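Local coordinates for protein L-lysine 6-oxidase (Marinomonas mediterranea, PDB 3WEU) that oxidises the side-chain amine of L-lysine with a cysteine tryptophylquinone cofactor, releasing ammonium and the hydrogen peroxide responsible for its antibacterial activity, at residues Arg110-Tyr114 against Ser115-Val119; Lys475-Phe478 against Asp479-Leu483. All coordinates share one frame; numbering follows the deposited sequence.

Contact 1 (Arg110-Tyr114 against Ser115-Val119). With SO4 (sulfate ion), chain E.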
loop_
_atom_site.group_PDB
_atom_site.type_symbol
_atom_site.label_atom_id
_atom_site.label_comp_id
_atom_site.label_asym_id
_atom_site.label_seq_id
_atom_site.Cartn_x
_atom_site.Cartn_y
_atom_site.Cartn_z
ATOM N N ARG A 110 18.641 -18.538 30.531
ATOM C CA ARG A 110 17.408 -19.141 30.060
ATOM C C ARG A 110 16.263 -18.204 30.049
ATOM O O ARG A 110 15.313 -18.399 29.327
ATOM C CB ARG A 110 17.076 -20.383 30.880
ATOM C CG ARG A 110 17.928 -21.565 30.446
ATOM C CD ARG A 110 17.748 -22.786 31.336
ATOM N NE ARG A 110 18.217 -22.463 32.675
ATOM C CZ ARG A 110 18.058 -23.258 33.721
ATOM N NH1 ARG A 110 17.454 -24.446 33.576
ATOM N NH2 ARG A 110 18.511 -22.861 34.902
ATOM N N ASP A 111 16.314 -17.168 30.875
ATOM C CA ASP A 111 15.224 -16.220 30.897
ATOM C C ASP A 111 15.184 -15.374 29.634
ATOM O O ASP A 111 14.267 -14.600 29.463
ATOM C CB ASP A 111 15.329 -15.321 32.135
ATOM C CG ASP A 111 14.829 -16.017 33.400
ATOM O OD1 ASP A 111 14.232 -17.125 33.317
ATOM O OD2 ASP A 111 15.091 -15.471 34.440
ATOM N N ASN A 112 16.211 -15.508 28.769
ATOM C CA ASN A 112 16.226 -14.827 27.490
ATOM C C ASN A 112 15.993 -15.798 26.353
ATOM O O ASN A 112 16.190 -15.440 25.191
ATOM C CB ASN A 112 17.620 -14.110 27.324
ATOM C CG ASN A 112 17.648 -13.133 26.166
ATOM O OD1 ASN A 112 16.744 -12.277 26.037
ATOM N ND2 ASN A 112 18.700 -13.225 25.319
ATOM N N SER A 113 15.480 -17.020 26.636
ATOM C CA SER A 113 15.117 -17.986 25.580
ATOM C C SER A 113 14.054 -17.429 24.725
ATOM O O SER A 113 13.266 -16.568 25.142
ATOM C CB SER A 113 14.634 -19.328 26.162
ATOM O OG SER A 113 13.305 -19.185 26.654
ATOM N N TYR A 114 13.937 -17.951 23.513
ATOM C CA TYR A 114 12.892 -17.473 22.613
ATOM C C TYR A 114 11.498 -17.642 23.273
ATOM O O TYR A 114 10.633 -16.750 23.194
ATOM C CB TYR A 114 12.865 -18.248 21.316
ATOM C CG TYR A 114 13.978 -17.983 20.337
ATOM C CD1 TYR A 114 13.945 -16.862 19.556
ATOM C CD2 TYR A 114 15.045 -18.878 20.205
ATOM C CE1 TYR A 114 14.955 -16.609 18.639
ATOM C CE2 TYR A 114 16.064 -18.645 19.271
ATOM C CZ TYR A 114 16.022 -17.508 18.525
ATOM O OH TYR A 114 16.948 -17.187 17.540
ATOM N N SER A 115 11.271 -18.802 23.905
ATOM C CA SER A 115 9.953 -18.984 24.644
ATOM C C SER A 115 9.764 -18.022 25.771
ATOM O O SER A 115 8.750 -17.421 25.898
ATOM C CB SER A 115 9.865 -20.357 25.282
ATOM O OG SER A 115 9.742 -21.239 24.196
ATOM N N ALA A 116 10.730 -17.887 26.630
ATOM C CA ALA A 116 10.567 -16.907 27.672
ATOM C C ALA A 116 10.303 -15.510 27.183
ATOM O O ALA A 116 9.681 -14.738 27.901
ATOM C CB ALA A 116 11.746 -16.929 28.611
ATOM N N ARG A 117 10.816 -15.129 26.007
ATOM C CA ARG A 117 10.662 -13.789 25.502
ATOM C C ARG A 117 9.466 -13.635 24.612
ATOM O O ARG A 117 9.229 -12.556 24.066
ATOM C CB ARG A 117 11.943 -13.363 24.733
ATOM C CG ARG A 117 13.197 -13.288 25.582
ATOM C CD ARG A 117 13.006 -12.471 26.813
ATOM N NE ARG A 117 14.200 -11.804 27.230
ATOM C CZ ARG A 117 14.219 -10.940 28.232
ATOM N NH1 ARG A 117 13.171 -10.871 29.008
ATOM N NH2 ARG A 117 15.310 -10.248 28.519
ATOM N N GLY A 118 8.701 -14.705 24.413
ATOM C CA GLY A 118 7.526 -14.605 23.575
ATOM C C GLY A 118 7.810 -14.328 22.100
ATOM O O GLY A 118 6.994 -13.727 21.398
ATOM N N VAL A 119 8.974 -14.733 21.605
ATOM C CA VAL A 119 9.279 -14.400 20.207
ATOM C C VAL A 119 8.377 -15.186 19.242
ATOM O O VAL A 119 8.296 -16.367 19.320
ATOM C CB VAL A 119 10.755 -14.671 19.867
ATOM C CG1 VAL A 119 11.093 -14.156 18.469
ATOM C CG2 VAL A 119 11.644 -13.964 20.845
HETATM S S SO4 E . 20.414 -19.428 33.628
HETATM O O1 SO4 E . 20.754 -18.083 34.160
HETATM O O2 SO4 E . 19.921 -20.219 34.792
HETATM O O3 SO4 E . 19.345 -19.361 32.637
HETATM O O4 SO4 E . 21.523 -20.088 32.874
HETATM O O HOH W 1 16.260 -9.678 25.621
HETATM O O HOH W 2 7.963 -18.049 21.377
#
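Asn112 and Arg117 join across a local turn in the loop between strand 80-91 and helix 129-134, a worked example of side chains and backbone locking a loop together. The fold-back is an ST motif overlapping a type I turn from Ser115 to Gly118. Ser113 OG accepts a hydrogen bond from Ala116 N at 2.9 Å, and Ser113 O one from Arg117 N at 3.0 Å. Ser113 chi1 (76°) puts OG between the backbone N and the carbonyl carbon, where it meets the Ala116 N-H. Val119 N bonds to Tyr114 O, and the rim of the Tyr114 ring, at CD1, rests against Val119 CB at 3.9 Å; the Tyr114 hydroxyl is bonded to Trp96. Arg117 NE gives an almost straight bond (173°) to a lone pair of Asn112 OD1, 2.8 Å away and close to the guanidinium plane, although the amide stands nearly perpendicular to it. Asp111 O lies over one guanidinium face. At the outer end, Arg110 NH2 holds O2 of a sulfate, probably from crystallisation, at 3.0 Å. Asn112 ND2 donates to Leu102 O and Asn105 O, while Asp396 pairs with Arg117 NH1. The buried guanidinium is fixed in rotation and probably stays charged.

Contact 2 (Lys475-Phe478 against Asp479-Leu483)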
loop_
_atom_site.group_PDB
_atom_site.type_symbol
_atom_site.label_atom_id
_atom_site.label_comp_id
_atom_site.label_asym_id
_atom_site.label_seq_id
_atom_site.Cartn_x
_atom_site.Cartn_y
_atom_site.Cartn_z
ATOM N N LYS A 475 23.424 -38.629 7.788
ATOM C CA LYS A 475 22.678 -38.705 6.556
ATOM C C LYS A 475 21.492 -39.692 6.712
ATOM O O LYS A 475 20.361 -39.383 6.350
ATOM C CB LYS A 475 23.597 -39.149 5.382
ATOM C CG LYS A 475 22.826 -39.538 4.152
ATOM C CD LYS A 475 23.750 -39.799 2.955
ATOM C CE LYS A 475 22.958 -39.975 1.665
ATOM N NZ LYS A 475 22.011 -41.147 1.731
ATOM N N ALA A 476 21.737 -40.853 7.280
ATOM C CA ALA A 476 20.633 -41.888 7.371
ATOM C C ALA A 476 19.426 -41.339 8.176
ATOM O O ALA A 476 18.235 -41.508 7.797
ATOM C CB ALA A 476 21.176 -43.164 7.994
ATOM N N TYR A 477 19.726 -40.581 9.243
ATOM C CA TYR A 477 18.644 -39.955 10.036
ATOM C C TYR A 477 17.809 -39.011 9.195
ATOM O O TYR A 477 16.574 -39.097 9.107
ATOM C CB TYR A 477 19.198 -39.286 11.321
ATOM C CG TYR A 477 18.108 -38.499 11.974
ATOM C CD1 TYR A 477 17.241 -39.082 12.894
ATOM C CD2 TYR A 477 17.886 -37.177 11.627
ATOM C CE1 TYR A 477 16.172 -38.355 13.410
ATOM C CE2 TYR A 477 16.847 -36.448 12.149
ATOM C CZ TYR A 477 15.988 -37.031 13.057
ATOM O OH TYR A 477 14.913 -36.281 13.533
ATOM N N PHE A 478 18.461 -38.067 8.507
ATOM C CA PHE A 478 17.719 -37.091 7.768
ATOM C C PHE A 478 17.013 -37.641 6.557
ATOM O O PHE A 478 15.932 -37.095 6.167
ATOM C CB PHE A 478 18.627 -35.884 7.383
ATOM C CG PHE A 478 19.222 -35.189 8.579
ATOM C CD1 PHE A 478 18.388 -34.526 9.508
ATOM C CD2 PHE A 478 20.570 -35.123 8.742
ATOM C CE1 PHE A 478 18.906 -33.934 10.624
ATOM C CE2 PHE A 478 21.110 -34.489 9.844
ATOM C CZ PHE A 478 20.274 -33.905 10.791
ATOM N N ASP A 479 17.630 -38.637 5.921
ATOM C CA ASP A 479 17.025 -39.346 4.778
ATOM C C ASP A 479 15.551 -39.702 5.129
ATOM O O ASP A 479 14.593 -39.433 4.354
ATOM C CB ASP A 479 17.864 -40.608 4.448
ATOM C CG ASP A 479 18.971 -40.337 3.400
ATOM O OD1 ASP A 479 19.063 -39.198 2.831
ATOM O OD2 ASP A 479 19.750 -41.263 3.130
ATOM N N VAL A 480 15.379 -40.233 6.338
ATOM C CA VAL A 480 14.067 -40.751 6.796
ATOM C C VAL A 480 13.164 -39.702 7.422
ATOM O O VAL A 480 11.963 -39.691 7.164
ATOM C CB VAL A 480 14.301 -41.913 7.778
ATOM C CG1 VAL A 480 13.008 -42.374 8.500
ATOM C CG2 VAL A 480 15.006 -43.034 7.017
ATOM N N ASN A 481 13.765 -38.757 8.149
ATOM C CA ASN A 481 13.009 -37.807 8.981
ATOM C C ASN A 481 12.951 -36.381 8.522
ATOM O O ASN A 481 12.116 -35.584 8.939
ATOM C CB ASN A 481 13.680 -37.865 10.347
ATOM C CG ASN A 481 13.619 -39.260 10.935
ATOM O OD1 ASN A 481 14.606 -39.975 11.089
ATOM N ND2 ASN A 481 12.436 -39.645 11.248
ATOM N N GLY A 482 13.856 -36.021 7.633
ATOM C CA GLY A 482 13.989 -34.620 7.261
ATOM C C GLY A 482 14.546 -33.850 8.448
ATOM O O GLY A 482 15.064 -34.436 9.443
ATOM N N LEU A 483 14.481 -32.522 8.313
ATOM C CA LEU A 483 15.092 -31.645 9.264
ATOM C C LEU A 483 14.102 -31.250 10.326
ATOM O O LEU A 483 12.906 -31.363 10.108
ATOM C CB LEU A 483 15.608 -30.371 8.557
ATOM C CG LEU A 483 16.775 -30.659 7.612
ATOM C CD1 LEU A 483 17.064 -29.391 6.801
ATOM C CD2 LEU A 483 18.048 -31.148 8.305
HETATM O O HOH W 3 19.966 -37.055 4.512
HETATM O O HOH W 4 14.119 -34.128 12.001
#
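Lys475 and Asp479 form an i to i+4 salt bridge on the short helix 475-481, and the lysine illustrates how a long side chain is laid alongside a helix to reach its partner one turn on. At CB, chi1 (167°) sets CG opposite the backbone N, and the chain then runs extended to CE. CG passes Asp479 OD2 at 3.7 Å, CD carries the chain onward, and CE passes the same oxygen at 3.8 Å. A bend at chi4 (-61°) then turns NZ onto the syn lone pair of Asp479 OD2, 2.7 Å away. The other carboxylate oxygen, OD1, accepts a hydrogen bond from a water that also donates to Lys475 O, the carbonyl that accepts from Asp479 N. The Lys475 side chain also touches Pro141 of strand 137-145.

At the C-terminal end the rings take over. Asn481 CB lies over one face of the Tyr477 ring, 4.0 Å from its centroid, in a CH-pi contact. A second water links Tyr477 OH to Gly482 O. That carbonyl also lies at the edge of the Phe478 ring, 3.3 Å from Phe478 CD1, while Leu483 CD2 sits over a face of the same ring, 3.6 Å from CD1. Gly482, with positive phi, ends the helix, its N bonded to Phe478 O at 2.8 Å. On either side of Gly482 in the chain, Asn481 O and Leu483 O both accept from Gln133 NE2, tying the helix end to helix 129-134.

The chemistry is divided between the two ends. At the first, direct and water-mediated bonds hold both oxygens of the buried Asp479 carboxylate, and the nearby ammonium would favour its ionised form; at the last, aromatic faces and edges receive methyl, methylene and carbonyl groups as the chain leaves the helix.

Contacts 1 and 2 share a principle, that a short run of chain can fix its own shape through neighbours a few residues apart, but they are separate in space: their centres lie 29 Å apart and their nearest atoms about 16 Å. Contact 1 belongs to the N-terminal part of the enzyme and contact 2 to the C-terminal part, yet each has a partner in the other. Neither includes Cys516 or Trp581, the cofactor pair. Instead, contact 1 ties its loop to Asp396 through a salt bridge, whereas contact 2 ties the end of helix 475-481 to Gln133 of helix 129-134, the helix to which the loop of contact 1 leads.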